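Local coordinates for protein hemolysin BL lytic component L1 (Bacillus cereus, PDB 7NMQ) that serves as one component of haemolysin BL, a multi-part alpha-helical pore-forming enterotoxin, and probably acts in lysing host-cell membranes, at residues K11-E16 against T305-Q310; M134-K139 against Q299-L304. All blocks are in the same frame, centred on the assembly; numbering follows the deposited sequence. Where two conformers were deposited one is given.

Contact 1 (K11-E16 against T305-Q310)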
loop_
_atom_site.group_PDB
_atom_site.type_symbol
_atom_site.label_atom_id
_atom_site.label_comp_id
_atom_site.label_asym_id
_atom_site.label_seq_id
_atom_site.Cartn_x
_atom_site.Cartn_y
_atom_site.Cartn_z
ATOM N N LYS A 11 -14.301 3.647 4.265
ATOM C CA LYS A 11 -13.473 3.291 5.435
ATOM C C LYS A 11 -12.647 2.035 5.120
ATOM O O LYS A 11 -11.430 2.046 5.316
ATOM C CB LYS A 11 -14.359 3.105 6.654
ATOM C CG LYS A 11 -13.711 3.425 7.977
ATOM C CD LYS A 11 -14.708 3.523 9.120
ATOM C CE LYS A 11 -14.013 3.806 10.438
ATOM N NZ LYS A 11 -14.913 3.578 11.587
ATOM N N LYS A 12 -13.300 1.009 4.608
ATOM C CA LYS A 12 -12.662 -0.290 4.328
ATOM C C LYS A 12 -11.612 -0.093 3.217
ATOM O O LYS A 12 -10.514 -0.624 3.329
ATOM C CB LYS A 12 -13.743 -1.333 4.041
ATOM C CG LYS A 12 -14.541 -1.736 5.278
ATOM C CD LYS A 12 -15.265 -3.084 5.205
ATOM C CE LYS A 12 -14.328 -4.276 5.224
ATOM N NZ LYS A 12 -15.037 -5.559 4.999
ATOM N N ALA A 13 -11.940 0.651 2.173
ATOM C CA ALA A 13 -11.033 0.880 1.032
ATOM C C ALA A 13 -9.822 1.661 1.533
ATOM O O ALA A 13 -8.699 1.389 1.060
ATOM C CB ALA A 13 -11.763 1.622 -0.053
ATOM N N LEU A 14 -10.002 2.610 2.449
ATOM C CA LEU A 14 -8.871 3.391 2.991
ATOM C C LEU A 14 -7.964 2.470 3.779
ATOM O O LEU A 14 -6.746 2.692 3.686
ATOM C CB LEU A 14 -9.317 4.531 3.902
ATOM C CG LEU A 14 -9.705 5.804 3.191
ATOM C CD1 LEU A 14 -10.273 6.751 4.220
ATOM C CD2 LEU A 14 -8.507 6.421 2.486
ATOM N N ALA A 15 -8.515 1.551 4.547
ATOM C CA ALA A 15 -7.700 0.658 5.388
ATOM C C ALA A 15 -6.809 -0.186 4.488
ATOM O O ALA A 15 -5.595 -0.356 4.776
ATOM C CB ALA A 15 -8.577 -0.186 6.251
ATOM N N GLU A 16 -7.372 -0.692 3.396
ATOM C CA GLU A 16 -6.607 -1.506 2.426
ATOM C C GLU A 16 -5.545 -0.621 1.790
ATOM O O GLU A 16 -4.389 -1.058 1.688
ATOM C CB GLU A 16 -7.524 -2.048 1.335
ATOM C CG GLU A 16 -8.552 -3.010 1.844
ATOM C CD GLU A 16 -9.402 -3.647 0.763
ATOM O OE1 GLU A 16 -9.275 -3.262 -0.423
ATOM O OE2 GLU A 16 -10.205 -4.512 1.116
ATOM N N THR A 305 -9.767 1.425 -7.305
ATOM C CA THR A 305 -10.971 1.134 -8.124
ATOM C C THR A 305 -12.173 1.056 -7.188
ATOM O O THR A 305 -13.242 1.599 -7.535
ATOM C CB THR A 305 -10.755 -0.130 -8.958
ATOM O OG1 THR A 305 -9.686 0.128 -9.874
ATOM C CG2 THR A 305 -11.981 -0.527 -9.747
ATOM N N ASN A 306 -12.001 0.492 -6.010
ATOM C CA ASN A 306 -13.111 0.390 -5.034
ATOM C C ASN A 306 -13.461 1.799 -4.546
ATOM O O ASN A 306 -14.642 2.125 -4.463
ATOM C CB ASN A 306 -12.770 -0.528 -3.872
ATOM C CG ASN A 306 -13.965 -0.770 -2.990
ATOM O OD1 ASN A 306 -15.060 -1.074 -3.477
ATOM N ND2 ASN A 306 -13.792 -0.554 -1.706
ATOM N N ILE A 307 -12.467 2.642 -4.284
ATOM C CA ILE A 307 -12.713 4.049 -3.863
ATOM C C ILE A 307 -13.496 4.745 -4.968
ATOM O O ILE A 307 -14.488 5.450 -4.670
ATOM C CB ILE A 307 -11.421 4.800 -3.508
ATOM C CG1 ILE A 307 -10.834 4.206 -2.221
ATOM C CG2 ILE A 307 -11.612 6.307 -3.406
ATOM C CD1 ILE A 307 -9.503 4.782 -1.797
ATOM N N GLN A 308 -13.098 4.560 -6.223
ATOM C CA GLN A 308 -13.831 5.178 -7.350
ATOM C C GLN A 308 -15.297 4.707 -7.358
ATOM O O GLN A 308 -16.197 5.564 -7.508
ATOM C CB GLN A 308 -13.149 4.829 -8.662
ATOM C CG GLN A 308 -13.976 5.373 -9.810
ATOM C CD GLN A 308 -13.172 5.368 -11.054
ATOM O OE1 GLN A 308 -12.822 4.313 -11.554
ATOM N NE2 GLN A 308 -12.849 6.568 -11.517
ATOM N N LYS A 309 -15.546 3.422 -7.203
ATOM C CA LYS A 309 -16.904 2.848 -7.141
ATOM C C LYS A 309 -17.689 3.518 -6.008
ATOM O O LYS A 309 -18.878 3.846 -6.231
ATOM C CB LYS A 309 -16.850 1.335 -6.945
ATOM C CG LYS A 309 -18.191 0.635 -6.781
ATOM C CD LYS A 309 -18.101 -0.884 -6.890
ATOM C CE LYS A 309 -17.118 -1.486 -5.917
ATOM N NZ LYS A 309 -17.384 -1.023 -4.538
ATOM N N GLN A 310 -17.069 3.747 -4.855
ATOM C CA GLN A 310 -17.773 4.339 -3.692
ATOM C C GLN A 310 -18.139 5.781 -4.021
ATOM O O GLN A 310 -19.289 6.188 -3.689
ATOM C CB GLN A 310 -16.989 4.316 -2.404
ATOM C CG GLN A 310 -16.574 2.919 -2.001
ATOM C CD GLN A 310 -17.686 1.915 -1.856
ATOM O OE1 GLN A 310 -18.823 2.217 -1.466
ATOM N NE2 GLN A 310 -17.327 0.667 -2.107
#

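Contact 2 (M134-K139 against Q299-L304)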
loop_
_atom_site.group_PDB
_atom_site.type_symbol
_atom_site.label_atom_id
_atom_site.label_comp_id
_atom_site.label_asym_id
_atom_site.label_seq_id
_atom_site.Cartn_x
_atom_site.Cartn_y
_atom_site.Cartn_z
ATOM N N MET A 134 -1.996 6.482 -13.813
ATOM C CA MET A 134 -0.589 6.659 -13.373
ATOM C C MET A 134 -0.073 5.351 -12.775
ATOM O O MET A 134 1.054 4.910 -13.132
ATOM C CB MET A 134 -0.490 7.850 -12.418
ATOM C CG MET A 134 0.840 8.129 -11.824
ATOM S SD MET A 134 1.370 6.976 -10.520
ATOM C CE MET A 134 0.136 7.355 -9.293
ATOM N N LEU A 135 -0.875 4.675 -11.954
ATOM C CA LEU A 135 -0.412 3.409 -11.339
ATOM C C LEU A 135 -0.292 2.296 -12.364
ATOM O O LEU A 135 0.624 1.451 -12.204
ATOM C CB LEU A 135 -1.308 2.980 -10.196
ATOM C CG LEU A 135 -1.228 3.858 -8.973
ATOM C CD1 LEU A 135 -2.271 3.401 -7.972
ATOM C CD2 LEU A 135 0.163 3.844 -8.354
ATOM N N GLN A 136 -1.173 2.248 -13.347
ATOM C CA GLN A 136 -1.107 1.205 -14.384
ATOM C C GLN A 136 0.183 1.401 -15.169
ATOM O O GLN A 136 0.863 0.377 -15.393
ATOM C CB GLN A 136 -2.348 1.230 -15.276
ATOM C CG GLN A 136 -2.391 -0.015 -16.154
ATOM C CD GLN A 136 -2.287 -1.262 -15.303
ATOM O OE1 GLN A 136 -1.342 -2.053 -15.399
ATOM N NE2 GLN A 136 -3.285 -1.453 -14.460
ATOM N N ASP A 137 0.526 2.644 -15.516
ATOM C CA ASP A 137 1.776 2.960 -16.245
ATOM C C ASP A 137 2.967 2.469 -15.387
ATOM O O ASP A 137 3.906 1.832 -15.902
ATOM C CB ASP A 137 1.913 4.442 -16.579
ATOM C CG ASP A 137 0.923 4.983 -17.605
ATOM O OD1 ASP A 137 0.356 4.178 -18.380
ATOM O OD2 ASP A 137 0.759 6.211 -17.646
ATOM N N PHE A 138 2.926 2.757 -14.099
ATOM C CA PHE A 138 4.019 2.413 -13.187
ATOM C C PHE A 138 4.093 0.905 -13.049
ATOM O O PHE A 138 5.187 0.319 -13.056
ATOM C CB PHE A 138 3.774 3.075 -11.852
ATOM C CG PHE A 138 4.871 2.859 -10.847
ATOM C CD1 PHE A 138 6.213 2.974 -11.197
ATOM C CD2 PHE A 138 4.548 2.597 -9.541
ATOM C CE1 PHE A 138 7.206 2.757 -10.244
ATOM C CE2 PHE A 138 5.528 2.446 -8.574
ATOM C CZ PHE A 138 6.855 2.562 -8.935
ATOM N N LYS A 139 2.959 0.217 -12.983
ATOM C CA LYS A 139 2.927 -1.255 -12.907
ATOM C C LYS A 139 3.630 -1.818 -14.139
ATOM O O LYS A 139 4.406 -2.791 -14.013
ATOM C CB LYS A 139 1.487 -1.749 -12.774
ATOM C CG LYS A 139 1.355 -3.093 -12.124
ATOM C CD LYS A 139 1.666 -4.248 -12.975
ATOM C CE LYS A 139 0.916 -4.273 -14.275
ATOM N NZ LYS A 139 -0.537 -4.391 -14.037
ATOM N N GLN A 299 -2.631 -4.574 -6.325
ATOM C CA GLN A 299 -3.530 -4.537 -5.160
ATOM C C GLN A 299 -3.967 -3.095 -4.931
ATOM O O GLN A 299 -5.165 -2.847 -4.638
ATOM C CB GLN A 299 -2.917 -5.121 -3.917
ATOM C CG GLN A 299 -2.658 -6.596 -4.036
ATOM C CD GLN A 299 -2.099 -7.019 -2.708
ATOM O OE1 GLN A 299 -0.958 -6.745 -2.395
ATOM N NE2 GLN A 299 -3.001 -7.381 -1.820
ATOM N N ALA A 300 -3.043 -2.151 -4.998
ATOM C CA ALA A 300 -3.341 -0.719 -4.828
ATOM C C ALA A 300 -4.348 -0.272 -5.898
ATOM O O ALA A 300 -5.283 0.525 -5.590
ATOM C CB ALA A 300 -2.096 0.120 -4.853
ATOM N N ILE A 301 -4.192 -0.740 -7.114
ATOM C CA ILE A 301 -5.124 -0.370 -8.194
ATOM C C ILE A 301 -6.496 -0.913 -7.814
ATOM O O ILE A 301 -7.488 -0.175 -8.051
ATOM C CB ILE A 301 -4.629 -0.870 -9.545
ATOM C CG1 ILE A 301 -3.439 -0.031 -10.000
ATOM C CG2 ILE A 301 -5.737 -0.825 -10.584
ATOM C CD1 ILE A 301 -2.597 -0.683 -11.062
ATOM N N LEU A 302 -6.592 -2.137 -7.330
ATOM C CA LEU A 302 -7.914 -2.715 -6.968
ATOM C C LEU A 302 -8.557 -1.858 -5.886
ATOM O O LEU A 302 -9.751 -1.555 -5.958
ATOM C CB LEU A 302 -7.774 -4.141 -6.447
ATOM C CG LEU A 302 -7.533 -5.207 -7.480
ATOM C CD1 LEU A 302 -7.418 -6.551 -6.784
ATOM C CD2 LEU A 302 -8.612 -5.242 -8.521
ATOM N N SER A 303 -7.798 -1.426 -4.890
ATOM C CA SER A 303 -8.356 -0.663 -3.746
ATOM C C SER A 303 -8.763 0.748 -4.193
ATOM O O SER A 303 -9.763 1.296 -3.662
ATOM C CB SER A 303 -7.418 -0.656 -2.591
ATOM O OG SER A 303 -7.290 -1.964 -2.081
ATOM N N LEU A 304 -8.045 1.346 -5.129
ATOM C CA LEU A 304 -8.452 2.666 -5.656
ATOM C C LEU A 304 -9.672 2.512 -6.557
ATOM O O LEU A 304 -10.482 3.437 -6.592
ATOM C CB LEU A 304 -7.270 3.267 -6.399
ATOM C CG LEU A 304 -6.200 3.841 -5.507
ATOM C CD1 LEU A 304 -5.038 4.226 -6.356
ATOM C CD2 LEU A 304 -6.686 5.015 -4.742
#

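Contact 1 (K11-E16 against T305-Q310)
The carboxamide of Asn306 receives Ala13 at its nitrogen edge, the methyl carbon CB lying 3.4 Å from ND2 and somewhat above the amide plane. Over that same face, at the oxygen end, stands NE2 of Gln310, which donates to Asn306 OD1 at 3.2 Å from 43° out of the carbonyl plane, while OD1 lies close to Gln310's own amide plane. Lys309 arrives differently: bent back at its last two torsions, it brings NZ to 2.6 Å from Asn306 OD1, nearly in line with the carbonyl bond. Two donors thus grip one oxygen, which would hold the amide with its nitrogen toward Ala13. Here two helices of the ClyA-like bundle, 10-33 and 275-325, run in opposite directions, and the small residue lets them come close: Ala13 CA and Ile307 CA are 6.1 Å apart. Ile307 sets CG1 beside its backbone N (chi1 -69°), which swings that branch onto the alanine; CG1 meets Ala13 CB at a tight 3.5 Å. Val128 of helix 107-154 covers Ile307 as well. Gln310 OE1 accepts from Gly9 N, tying the amide to the residue just before helix 10-33.

Contact 2 (M134-K139 against Q299-L304)
Two long helices of the bundle, 107-154 and 275-325, lie side by side here, their short segments almost antiparallel at 167° with axes 10.2 Å apart. Leu135 and Ile301 form the centre of the seam. Their side chains slide past each other in opposite directions, so that Leu135 CB rests 3.7 Å from Ile301 CG1 and the terminal CD1 of the isoleucine reaches on beyond it. The leucine's CG is anti to its carbonyl carbon (chi1 -69°), a setting that carries the branched end across to Leu304, one helical turn after Ile301. The two leucines meet at about a right angle, and CD1 of Leu135 is pressed to 3.3 Å from CD1 of Leu304, closer than carbon atoms usually pack.

A polar margin borders this apolar strip. In the conformer described, Gln136 bends at chi2 (54°) and brings the nitrogen end of its amide to Ile301, whose CD1 lies 3.6 Å from NE2. The other end of that amide is engaged by Lys139: NZ donates to Gln136 OE1 at 2.8 Å, in the carbonyl plane and on a lone pair, which would steady the amide's rotation. Lys139 also forms a salt bridge with Asp298, so the ammonium group links the two helices across the margin. Leu304, which is buried, also packs on Val128 and Val131 of helix 107-154 and on Thr80 of helix 45-103. An apolar strip between two long, nearly antiparallel helices is typical of an antiparallel helical bundle, the architecture of the ClyA-like family to which this protein is assigned.

In the fold
Contacts 1 and 2 occupy successive turns of helix 275-325, their centres 13 Å apart, and so make that helix the shared element between helix 10-33 and helix 107-154. They also touch directly: Glu16 OE1 lies 2.9 Å from Ser303 OG, a probable hydrogen bond, and Ala13 CB lies 4.1 Å from Ser303 O. Helix 107-154, the partner in contact 2, also reaches contact 1, where Gln308 NE2 is hydrogen-bonded to Ser125 O. Along the chain, the residues separating the partners of either contact include the two predicted membrane-spanning stretches, 194-222 and 229-250; both contacts therefore bring together parts of the helical body from before and after this putative membrane-inserting region.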